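PDB 6QWT: genome polyprotein from Chicken sicinivirus JSY, which contains 3Dpol, the RNA-dependent RNA polymerase domain that probably copies the viral RNA genome. Local coordinates for residues A[33-38]-A[165-170]; A[150-155]-A[277-282]; A[156-161]-A[171-176]; A[236-241]-A[302-307]. All coordinates share one frame; numbering follows the deposited sequence.

Contact 1. Residues A[33-38]-A[165-170]; sequences TKEPAV and DKVAAA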
# COMPACT_ATOMS: atom_id res chain seq x y z
N THR A 33 -17.34 14.07 -9.38
CA THR A 33 -16.56 13.27 -10.30
C THR A 33 -16.23 11.89 -9.74
O THR A 33 -15.57 11.10 -10.42
CB THR A 33 -15.25 13.98 -10.67
OG1 THR A 33 -14.36 13.96 -9.55
CG2 THR A 33 -15.52 15.43 -11.07
N LYS A 34 -16.67 11.59 -8.52
CA LYS A 34 -16.40 10.31 -7.88
C LYS A 34 -17.65 9.85 -7.15
O LYS A 34 -18.44 10.66 -6.66
CB LYS A 34 -15.23 10.40 -6.89
CG LYS A 34 -13.85 10.36 -7.52
CD LYS A 34 -12.81 10.88 -6.54
CE LYS A 34 -11.47 10.18 -6.72
NZ LYS A 34 -10.48 10.64 -5.71
N GLU A 35 -17.81 8.53 -7.07
CA GLU A 35 -18.93 7.89 -6.40
C GLU A 35 -18.44 6.61 -5.76
O GLU A 35 -17.38 6.09 -6.12
CB GLU A 35 -20.08 7.60 -7.37
CG GLU A 35 -20.85 8.83 -7.82
CD GLU A 35 -21.93 8.50 -8.83
OE1 GLU A 35 -22.29 7.31 -8.95
OE2 GLU A 35 -22.43 9.43 -9.51
N PRO A 36 -19.18 6.07 -4.78
CA PRO A 36 -18.78 4.79 -4.18
C PRO A 36 -18.70 3.68 -5.23
O PRO A 36 -19.53 3.60 -6.14
CB PRO A 36 -19.88 4.52 -3.16
CG PRO A 36 -20.40 5.87 -2.81
CD PRO A 36 -20.33 6.67 -4.08
N ALA A 37 -17.69 2.83 -5.09
CA ALA A 37 -17.47 1.75 -6.04
C ALA A 37 -18.67 0.80 -6.08
O ALA A 37 -19.41 0.66 -5.11
CB ALA A 37 -16.21 0.95 -5.68
N VAL A 38 -18.85 0.16 -7.23
CA VAL A 38 -19.90 -0.84 -7.40
C VAL A 38 -19.59 -2.03 -6.51
O VAL A 38 -18.54 -2.67 -6.63
CB VAL A 38 -20.03 -1.25 -8.87
CG1 VAL A 38 -21.00 -2.41 -9.01
CG2 VAL A 38 -20.47 -0.07 -9.72
N ASP A 165 -16.13 7.02 -14.19
CA ASP A 165 -15.86 6.09 -15.28
C ASP A 165 -15.66 4.67 -14.75
O ASP A 165 -16.19 3.71 -15.32
CB ASP A 165 -14.65 6.55 -16.09
CG ASP A 165 -13.40 6.72 -15.23
OD1 ASP A 165 -13.49 7.30 -14.13
OD2 ASP A 165 -12.31 6.27 -15.66
N LYS A 166 -14.91 4.53 -13.66
CA LYS A 166 -14.69 3.21 -13.07
C LYS A 166 -15.95 2.64 -12.45
O LYS A 166 -16.12 1.42 -12.39
CB LYS A 166 -13.56 3.28 -12.04
CG LYS A 166 -12.29 3.92 -12.57
CD LYS A 166 -11.05 3.14 -12.14
CE LYS A 166 -9.79 3.98 -12.28
NZ LYS A 166 -9.01 4.03 -11.01
N VAL A 167 -16.86 3.50 -11.98
CA VAL A 167 -18.15 3.04 -11.50
C VAL A 167 -18.96 2.43 -12.65
O VAL A 167 -19.48 1.32 -12.54
CB VAL A 167 -18.91 4.19 -10.82
CG1 VAL A 167 -20.36 3.79 -10.56
CG2 VAL A 167 -18.23 4.58 -9.52
N ALA A 168 -19.04 3.16 -13.77
CA ALA A 168 -19.82 2.69 -14.91
C ALA A 168 -19.26 1.39 -15.48
O ALA A 168 -20.02 0.59 -16.05
CB ALA A 168 -19.87 3.77 -15.99
N ALA A 169 -17.96 1.16 -15.35
CA ALA A 169 -17.34 -0.07 -15.83
C ALA A 169 -17.26 -1.16 -14.76
O ALA A 169 -16.76 -2.25 -15.06
CB ALA A 169 -15.93 0.23 -16.36
N ALA A 170 -17.74 -0.89 -13.55
CA ALA A 170 -17.70 -1.83 -12.43
C ALA A 170 -16.27 -2.23 -12.06
O ALA A 170 -16.04 -3.34 -11.56
CB ALA A 170 -18.55 -3.08 -12.71
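V38 and V167 carry the apolar part of this contact, their side chains crossing obliquely with CG2 of V38 4.0 Å from CG1 of V167. In V38, CG1 stands anti to the backbone N (chi1 173°) and reaches the far end of the helix, where it lies 4.5 Å from CB of A170. A170 closes helix 164-168 in a Schellman motif. Its positive phi (60°) goes with two hydrogen bonds back into the last turn, one of them from A170 N to V167 O at 3.0 Å.

A second kind of approach sets methyl groups against carbonyl oxygens. CG2 of V38 comes to 3.3 Å from V167 O, the same oxygen that accepts the bond from A170. In return, CG2 of V167 lies 3.8 Å from E35 O and equally far from P36 O, with CB of E35 4.1 Å away from that methyl.

Polar bonding is directed elsewhere. The carboxylate of E35 forms a salt bridge with R45, which also bonds P36 O. Strand 34-36 pairs antiparallel with strand 161-163, E35 bonding R162, and A37 bonds E160 just before it. V50 of helix 50-54 touches both V38 and A170.

The contact thus lays the helix against strand 34-36, probably in the fingers region, as in related picornaviral polymerases. Across the 225 Å² buried in total, aliphatic carbons meet one another and carbonyl oxygens, and no hydrogen bond crosses. The chemistry implies an interface of non-directional packing, with the polar groups of E35 and P36 satisfied outside it.

Contact 2. Residues A[150-155]-A[277-282]; sequences DYFYTT and LSKHVF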
# COMPACT_ATOMS: atom_id res chain seq x y z
N ASP A 150 -0.28 -22.18 6.95
CA ASP A 150 -1.45 -22.62 6.18
C ASP A 150 -2.65 -21.81 6.66
O ASP A 150 -3.22 -22.08 7.72
CB ASP A 150 -1.67 -24.12 6.38
CG ASP A 150 -2.78 -24.68 5.50
OD1 ASP A 150 -3.27 -23.96 4.61
OD2 ASP A 150 -3.15 -25.85 5.71
N TYR A 151 -3.05 -20.82 5.87
CA TYR A 151 -4.08 -19.88 6.31
C TYR A 151 -4.76 -19.28 5.09
O TYR A 151 -4.27 -19.37 3.96
CB TYR A 151 -3.48 -18.79 7.20
CG TYR A 151 -2.41 -17.96 6.53
CD1 TYR A 151 -2.74 -16.82 5.81
CD2 TYR A 151 -1.07 -18.33 6.61
CE1 TYR A 151 -1.77 -16.06 5.19
CE2 TYR A 151 -0.09 -17.57 5.99
CZ TYR A 151 -0.44 -16.44 5.29
OH TYR A 151 0.52 -15.68 4.67
N PHE A 152 -5.90 -18.63 5.34
CA PHE A 152 -6.75 -18.06 4.30
C PHE A 152 -6.75 -16.54 4.38
O PHE A 152 -6.88 -15.97 5.46
CB PHE A 152 -8.20 -18.56 4.44
CG PHE A 152 -8.41 -19.97 3.97
CD1 PHE A 152 -8.65 -20.24 2.63
CD2 PHE A 152 -8.40 -21.03 4.87
CE1 PHE A 152 -8.86 -21.54 2.20
CE2 PHE A 152 -8.61 -22.33 4.44
CZ PHE A 152 -8.84 -22.58 3.11
N TYR A 153 -6.61 -15.89 3.22
CA TYR A 153 -6.95 -14.48 3.10
C TYR A 153 -8.45 -14.36 2.85
O TYR A 153 -9.01 -15.08 2.02
CB TYR A 153 -6.18 -13.83 1.95
CG TYR A 153 -4.70 -13.61 2.21
CD1 TYR A 153 -4.23 -12.39 2.70
CD2 TYR A 153 -3.78 -14.61 1.94
CE1 TYR A 153 -2.88 -12.19 2.93
CE2 TYR A 153 -2.43 -14.42 2.17
CZ TYR A 153 -1.98 -13.21 2.66
OH TYR A 153 -0.63 -13.03 2.89
N THR A 154 -9.10 -13.44 3.56
CA THR A 154 -10.48 -13.08 3.26
C THR A 154 -10.50 -12.00 2.20
O THR A 154 -9.86 -10.96 2.36
CB THR A 154 -11.22 -12.60 4.52
OG1 THR A 154 -10.51 -11.49 5.09
CG2 THR A 154 -11.33 -13.71 5.54
N THR A 155 -11.24 -12.24 1.12
CA THR A 155 -11.29 -11.33 -0.03
C THR A 155 -12.63 -10.62 -0.08
O THR A 155 -13.68 -11.27 0.01
CB THR A 155 -11.05 -12.09 -1.33
OG1 THR A 155 -9.79 -12.78 -1.27
CG2 THR A 155 -11.04 -11.14 -2.52
N LEU A 277 1.93 -18.24 -3.16
CA LEU A 277 1.04 -19.38 -3.40
C LEU A 277 0.02 -19.36 -2.26
O LEU A 277 0.10 -20.16 -1.32
CB LEU A 277 1.82 -20.70 -3.47
CG LEU A 277 1.04 -21.92 -3.96
CD1 LEU A 277 0.47 -21.67 -5.35
CD2 LEU A 277 1.93 -23.16 -3.96
N SER A 278 -0.93 -18.44 -2.35
CA SER A 278 -1.78 -18.07 -1.23
C SER A 278 -3.19 -18.63 -1.38
O SER A 278 -3.68 -18.84 -2.50
CB SER A 278 -1.85 -16.54 -1.10
OG SER A 278 -2.34 -15.97 -2.31
N LYS A 279 -3.84 -18.87 -0.25
CA LYS A 279 -5.22 -19.34 -0.20
C LYS A 279 -6.15 -18.17 0.08
O LYS A 279 -5.87 -17.33 0.93
CB LYS A 279 -5.39 -20.42 0.87
CG LYS A 279 -4.57 -21.67 0.61
CD LYS A 279 -4.31 -22.44 1.89
CE LYS A 279 -5.56 -23.11 2.39
NZ LYS A 279 -5.33 -23.91 3.62
N HIS A 280 -7.27 -18.13 -0.64
CA HIS A 280 -8.23 -17.04 -0.54
C HIS A 280 -9.64 -17.58 -0.39
O HIS A 280 -9.94 -18.70 -0.82
CB HIS A 280 -8.17 -16.13 -1.78
CG HIS A 280 -6.82 -15.52 -2.03
ND1 HIS A 280 -6.58 -14.17 -1.89
CD2 HIS A 280 -5.65 -16.07 -2.42
CE1 HIS A 280 -5.32 -13.92 -2.18
NE2 HIS A 280 -4.73 -15.06 -2.50
N VAL A 281 -10.51 -16.78 0.22
CA VAL A 281 -11.93 -17.08 0.29
C VAL A 281 -12.70 -15.80 -0.02
O VAL A 281 -12.58 -14.80 0.70
CB VAL A 281 -12.35 -17.68 1.64
CG1 VAL A 281 -11.94 -16.79 2.82
CG2 VAL A 281 -13.85 -17.95 1.66
N PHE A 282 -13.48 -15.83 -1.10
CA PHE A 282 -14.30 -14.70 -1.53
C PHE A 282 -15.75 -15.16 -1.47
O PHE A 282 -16.26 -15.77 -2.41
CB PHE A 282 -13.91 -14.25 -2.94
CG PHE A 282 -14.76 -13.14 -3.49
CD1 PHE A 282 -14.61 -11.84 -3.03
CD2 PHE A 282 -15.70 -13.39 -4.47
CE1 PHE A 282 -15.38 -10.81 -3.54
CE2 PHE A 282 -16.47 -12.36 -4.99
CZ PHE A 282 -16.31 -11.07 -4.52
O HOH W 1 -2.01 -18.17 2.22
O HOH W 2 -14.84 -13.18 1.63
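Y153 and H280 lie beside each other on one face of the mixed polymerase sheet, where strands 152-155 and 277-282 run parallel, their segment axes 40° apart. Here the packing is tight. Y153 N gives a nearly straight bond to K279 O (2.8 Å), Y153 O accepts from V281 N, and T155 N bonds V281 O (2.9 Å). The rings of Y153 and H280 are close to parallel (24°) but slid apart, so they barely overlap. ND1 of H280 bonds E176 of strand 174-177, on the far side of 152-157; E176 also takes the bond from OG1 of T155, while NE2 of H280 shares a hydrogen bond with S278 OG. On the other face, T154 and V281 lie side by side, pointing the same way.

Toward exposed D150 the contact is looser. K279 CE packs over a face of the F152 ring, 3.8 Å from its centroid, in a CH-pi contact. The ion pair of D150 with K279 is modelled too short to be trusted, and a water spans Y151 O and K279 N. At the other end a second water donates to T155 O at 2.8 Å and V281 O at 2.9 Å.

Contact 3. Residues A[156-161]-A[171-176]; sequences FLKDEL and KTRLIE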
# COMPACT_ATOMS: atom_id res chain seq x y z
N PHE A 156 -12.60 -9.30 -0.23
CA PHE A 156 -13.80 -8.49 -0.35
C PHE A 156 -13.63 -7.49 -1.48
O PHE A 156 -12.52 -7.22 -1.95
CB PHE A 156 -14.11 -7.73 0.95
CG PHE A 156 -14.35 -8.63 2.14
CD1 PHE A 156 -15.47 -9.43 2.20
CD2 PHE A 156 -13.45 -8.65 3.20
CE1 PHE A 156 -15.70 -10.25 3.29
CE2 PHE A 156 -13.67 -9.47 4.29
CZ PHE A 156 -14.80 -10.27 4.33
N LEU A 157 -14.76 -6.94 -1.93
CA LEU A 157 -14.74 -5.78 -2.81
C LEU A 157 -14.49 -4.53 -1.97
O LEU A 157 -15.13 -4.32 -0.94
CB LEU A 157 -16.06 -5.67 -3.56
CG LEU A 157 -16.45 -6.90 -4.38
CD1 LEU A 157 -17.84 -6.76 -4.97
CD2 LEU A 157 -15.42 -7.15 -5.48
N LYS A 158 -13.53 -3.72 -2.41
CA LYS A 158 -13.11 -2.57 -1.61
C LYS A 158 -14.14 -1.46 -1.72
O LYS A 158 -14.35 -0.89 -2.80
CB LYS A 158 -11.73 -2.08 -2.04
CG LYS A 158 -11.17 -1.03 -1.09
CD LYS A 158 -9.77 -0.55 -1.48
CE LYS A 158 -8.94 -0.32 -0.23
NZ LYS A 158 -7.59 -0.93 -0.38
N ASP A 159 -14.77 -1.13 -0.59
CA ASP A 159 -15.76 -0.06 -0.50
C ASP A 159 -15.03 1.27 -0.42
O ASP A 159 -14.45 1.61 0.62
CB ASP A 159 -16.64 -0.30 0.72
CG ASP A 159 -17.82 0.66 0.81
OD1 ASP A 159 -18.53 0.58 1.83
OD2 ASP A 159 -18.04 1.48 -0.12
N GLU A 160 -15.03 2.03 -1.52
CA GLU A 160 -14.26 3.26 -1.59
C GLU A 160 -14.80 4.13 -2.73
O GLU A 160 -15.50 3.64 -3.62
CB GLU A 160 -12.77 2.98 -1.82
CG GLU A 160 -12.43 2.68 -3.28
CD GLU A 160 -11.05 2.09 -3.47
OE1 GLU A 160 -10.90 1.19 -4.32
OE2 GLU A 160 -10.11 2.52 -2.76
N LEU A 161 -14.46 5.42 -2.68
CA LEU A 161 -14.80 6.32 -3.77
C LEU A 161 -13.98 5.99 -5.01
O LEU A 161 -12.79 5.71 -4.93
CB LEU A 161 -14.55 7.78 -3.37
CG LEU A 161 -15.51 8.43 -2.37
CD1 LEU A 161 -15.15 9.90 -2.18
CD2 LEU A 161 -16.97 8.29 -2.81
N LYS A 171 -15.31 -1.34 -12.30
CA LYS A 171 -13.91 -1.59 -11.98
C LYS A 171 -13.67 -1.21 -10.52
O LYS A 171 -13.19 -0.12 -10.20
CB LYS A 171 -12.99 -0.81 -12.90
CG LYS A 171 -12.95 -1.28 -14.34
CD LYS A 171 -12.07 -0.36 -15.16
CE LYS A 171 -12.06 -0.72 -16.63
NZ LYS A 171 -11.24 0.24 -17.42
N THR A 172 -13.99 -2.14 -9.63
CA THR A 172 -13.77 -1.94 -8.20
C THR A 172 -12.67 -2.89 -7.73
O THR A 172 -12.59 -4.04 -8.17
CB THR A 172 -15.06 -2.17 -7.41
OG1 THR A 172 -15.20 -3.55 -7.09
CG2 THR A 172 -16.24 -1.72 -8.25
N ARG A 173 -11.82 -2.39 -6.84
CA ARG A 173 -10.65 -3.13 -6.41
C ARG A 173 -11.02 -4.15 -5.34
O ARG A 173 -12.12 -4.15 -4.78
CB ARG A 173 -9.57 -2.17 -5.89
CG ARG A 173 -9.19 -1.08 -6.87
CD ARG A 173 -7.91 -0.37 -6.44
NE ARG A 173 -8.15 0.56 -5.35
CZ ARG A 173 -7.22 0.94 -4.48
NH1 ARG A 173 -5.99 0.46 -4.57
NH2 ARG A 173 -7.53 1.80 -3.51
N LEU A 174 -10.07 -5.04 -5.06
CA LEU A 174 -10.21 -6.03 -4.02
C LEU A 174 -9.41 -5.62 -2.79
O LEU A 174 -8.35 -5.01 -2.91
CB LEU A 174 -9.74 -7.40 -4.50
CG LEU A 174 -10.49 -7.99 -5.69
CD1 LEU A 174 -9.64 -9.05 -6.37
CD2 LEU A 174 -11.82 -8.57 -5.25
N ILE A 175 -9.94 -5.93 -1.61
CA ILE A 175 -9.23 -5.77 -0.35
C ILE A 175 -9.19 -7.13 0.33
O ILE A 175 -10.23 -7.78 0.49
CB ILE A 175 -9.87 -4.69 0.54
CG1 ILE A 175 -9.20 -4.66 1.92
CG2 ILE A 175 -11.37 -4.90 0.67
CD1 ILE A 175 -9.69 -3.53 2.81
N GLU A 176 -7.99 -7.56 0.70
CA GLU A 176 -7.78 -8.90 1.25
C GLU A 176 -7.06 -8.78 2.58
O GLU A 176 -6.07 -8.05 2.69
CB GLU A 176 -6.98 -9.77 0.27
CG GLU A 176 -7.36 -9.54 -1.19
CD GLU A 176 -7.05 -10.73 -2.09
OE1 GLU A 176 -6.27 -10.57 -3.05
OE2 GLU A 176 -7.58 -11.83 -1.83
O HOH W 3 -12.86 -0.33 -5.07
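Two torsions bring E160 and R173 together: chi1 of E160 (81°) puts CG between its backbone N and carbonyl carbon, and chi3 of R173 (-76°) turns NE aside. The two side chains then cross at about a right angle, with carboxylate and guanidinium planes only 7° apart. This closes the base of the two antiparallel arms, 156-161 and 171-176, whose sequence and position correspond to motif F of picornaviral polymerases, the basic fingers element that in relatives lines the nucleotide entry path.

The grip is side-on and bidentate. R173 NE donates to E160 OE1 at 3.0 Å, met on the syn side, and NH2 donates to OE2 at 2.8 Å through the syn lone pair of that oxygen. One bond to each oxygen fixes the rotation of both flat groups. K158 runs beside R173, pointing the same way, and its CD rests over a face of the guanidinium, 3.8 Å from NH2. Two positive groups are therefore held near each other, with E160 at the guanidinium edge probably offsetting some of their repulsion.

Backbone pairing sets this register. F156 and I175 form a hydrogen-bonded antiparallel pair with two reciprocal bonds, and K158 N continues it to R173 O at 2.8 Å. I175 CG2 packs 3.9 Å from CB of F156, and on the other side CD2 of L157 lies 3.9 Å from CD2 of L174, near helix 50-54.

A water bridges the two segments: it donates to K158 O and to E160 OE1 (2.6 Å) and accepts from R173 N at 2.9 Å.

Contact 4. Residues A[236-241]-A[302-307]; sequences NFDSTI and ILNSMV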
# COMPACT_ATOMS: atom_id res chain seq x y z
N ASN A 236 -2.96 -3.41 -12.05
CA ASN A 236 -3.08 -4.80 -11.59
C ASN A 236 -1.73 -5.34 -11.09
O ASN A 236 -1.36 -6.48 -11.36
CB ASN A 236 -3.65 -5.70 -12.68
CG ASN A 236 -4.70 -5.00 -13.52
OD1 ASN A 236 -5.80 -4.72 -13.06
ND2 ASN A 236 -4.35 -4.71 -14.77
N PHE A 237 -1.01 -4.50 -10.34
CA PHE A 237 0.28 -4.91 -9.78
C PHE A 237 0.12 -6.13 -8.88
O PHE A 237 0.96 -7.05 -8.91
CB PHE A 237 0.88 -3.74 -8.99
CG PHE A 237 2.31 -3.96 -8.57
CD1 PHE A 237 3.28 -4.30 -9.49
CD2 PHE A 237 2.68 -3.80 -7.24
CE1 PHE A 237 4.60 -4.49 -9.10
CE2 PHE A 237 3.99 -3.99 -6.84
CZ PHE A 237 4.95 -4.33 -7.78
N ASP A 238 -0.94 -6.18 -8.08
CA ASP A 238 -1.14 -7.26 -7.13
C ASP A 238 -1.46 -8.59 -7.79
O ASP A 238 -1.41 -9.63 -7.12
CB ASP A 238 -2.26 -6.89 -6.14
CG ASP A 238 -1.99 -5.59 -5.42
OD1 ASP A 238 -0.90 -5.46 -4.81
OD2 ASP A 238 -2.85 -4.69 -5.47
N SER A 239 -1.78 -8.59 -9.09
CA SER A 239 -2.00 -9.83 -9.83
C SER A 239 -0.84 -10.20 -10.73
O SER A 239 -0.62 -11.40 -10.98
CB SER A 239 -3.28 -9.72 -10.67
OG SER A 239 -4.43 -9.69 -9.85
N THR A 240 -0.08 -9.22 -11.22
CA THR A 240 0.93 -9.46 -12.24
C THR A 240 2.31 -9.78 -11.67
O THR A 240 3.21 -10.15 -12.45
CB THR A 240 1.04 -8.25 -13.16
OG1 THR A 240 1.21 -7.07 -12.38
CG2 THR A 240 -0.22 -8.11 -14.00
N ILE A 241 2.52 -9.65 -10.37
CA ILE A 241 3.82 -9.95 -9.77
C ILE A 241 4.09 -11.45 -9.93
O ILE A 241 3.29 -12.28 -9.47
CB ILE A 241 3.88 -9.53 -8.30
CG1 ILE A 241 4.00 -8.02 -8.18
CG2 ILE A 241 5.06 -10.21 -7.61
CD1 ILE A 241 3.67 -7.51 -6.79
N ILE A 302 5.86 -3.74 2.42
CA ILE A 302 7.32 -3.77 2.51
C ILE A 302 7.90 -4.72 1.47
O ILE A 302 8.84 -4.37 0.75
CB ILE A 302 7.76 -4.16 3.94
CG1 ILE A 302 7.64 -2.95 4.87
CG2 ILE A 302 9.19 -4.68 3.95
CD1 ILE A 302 8.55 -1.82 4.49
N LEU A 303 7.36 -5.93 1.39
CA LEU A 303 7.82 -6.89 0.39
C LEU A 303 7.45 -6.47 -1.02
O LEU A 303 8.20 -6.75 -1.97
CB LEU A 303 7.26 -8.28 0.70
CG LEU A 303 7.55 -8.79 2.12
CD1 LEU A 303 6.95 -10.16 2.35
CD2 LEU A 303 9.04 -8.80 2.40
N ASN A 304 6.31 -5.79 -1.19
CA ASN A 304 5.95 -5.26 -2.50
C ASN A 304 6.95 -4.20 -2.96
O ASN A 304 7.31 -4.15 -4.15
CB ASN A 304 4.55 -4.67 -2.48
CG ASN A 304 3.49 -5.65 -2.93
OD1 ASN A 304 3.58 -6.85 -2.64
ND2 ASN A 304 2.49 -5.16 -3.64
N SER A 305 7.40 -3.35 -2.04
CA SER A 305 8.44 -2.36 -2.36
C SER A 305 9.68 -3.05 -2.89
O SER A 305 10.24 -2.64 -3.92
CB SER A 305 8.79 -1.53 -1.12
OG SER A 305 7.73 -0.67 -0.77
N MET A 306 10.14 -4.09 -2.20
CA MET A 306 11.31 -4.82 -2.66
C MET A 306 11.06 -5.44 -4.03
O MET A 306 11.91 -5.34 -4.92
CB MET A 306 11.70 -5.88 -1.62
CG MET A 306 11.94 -5.28 -0.25
SD MET A 306 12.41 -6.46 1.04
CE MET A 306 13.82 -7.22 0.30
N VAL A 307 9.88 -6.04 -4.22
CA VAL A 307 9.52 -6.59 -5.53
C VAL A 307 9.60 -5.51 -6.60
O VAL A 307 10.16 -5.71 -7.68
CB VAL A 307 8.12 -7.22 -5.48
CG1 VAL A 307 7.60 -7.46 -6.90
CG2 VAL A 307 8.14 -8.51 -4.69
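N304 and V307, one turn apart on helix 298-316, face I241 and its neighbours at the short helix 237-240; N304, V307 and I241 bury the most surface here, within a total of 209 Å².

The apolar half is V307 against I241. Their side chains reach toward each other tip to tip. V307 CG1, anti to its backbone N (chi1 165°), settles among three atoms of I241: CG2 at 3.8 Å, and CG1 and CD1 at slightly greater range. The same methyl lies 4.2 Å from CZ of F237, whose ring has I241 CD1 over one face, offset toward the rim. F246 of helix 243-256 touches I241, N304 and V307 and so completes the cluster.

N304 supplies the polar half. Its ND2 lies 3.7 Å from CE2 of F237, with amide and ring planes 86° apart, and 4.1 Å from I241 CD1. The nearest charged atom across the contact is D238 OD1, 3.6 Å from ND2; no hydrogen bond joins them, and the side chains cross at about a right angle. OD1 of N304 has a weak hydrogen bond to N293, whose backbone also pairs with that of D238.

By sequence, 236-241 belongs to motif A and 302-307 to motif B of the palm. In related picornaviral polymerases the equivalents of D238 and N304 recognise the ribose of the incoming nucleotide, with the equivalent of S295 close by. The chemistry implies apolar packing of V307 on I241 and F237 beside the D238-N304 approach, where the polar groups are near but not bonded, consistent with their being available to a ribose.

Contacts 2 and 3 share strand 152-157 and the same mixed sheet, and a glutamate of contact 3 links the two by side-chain bonds. Contact 3 continues into contact 1, where A37 N meets E160 O and K166 O meets K171 N, so 1, 3 and 2 form a connected run through the fingers. Contact 4 touches none of them; its centre lies about 10 Å from the centre of the chain, that of contact 1 about 21 Å. Contacts 1, 2 and 4 are largely buried, whereas 3 is only partly buried and carries the firm arginine-glutamate pair. Backbone bonds cross in 2 and 3, while 1 and 4 rely on van der Waals packing.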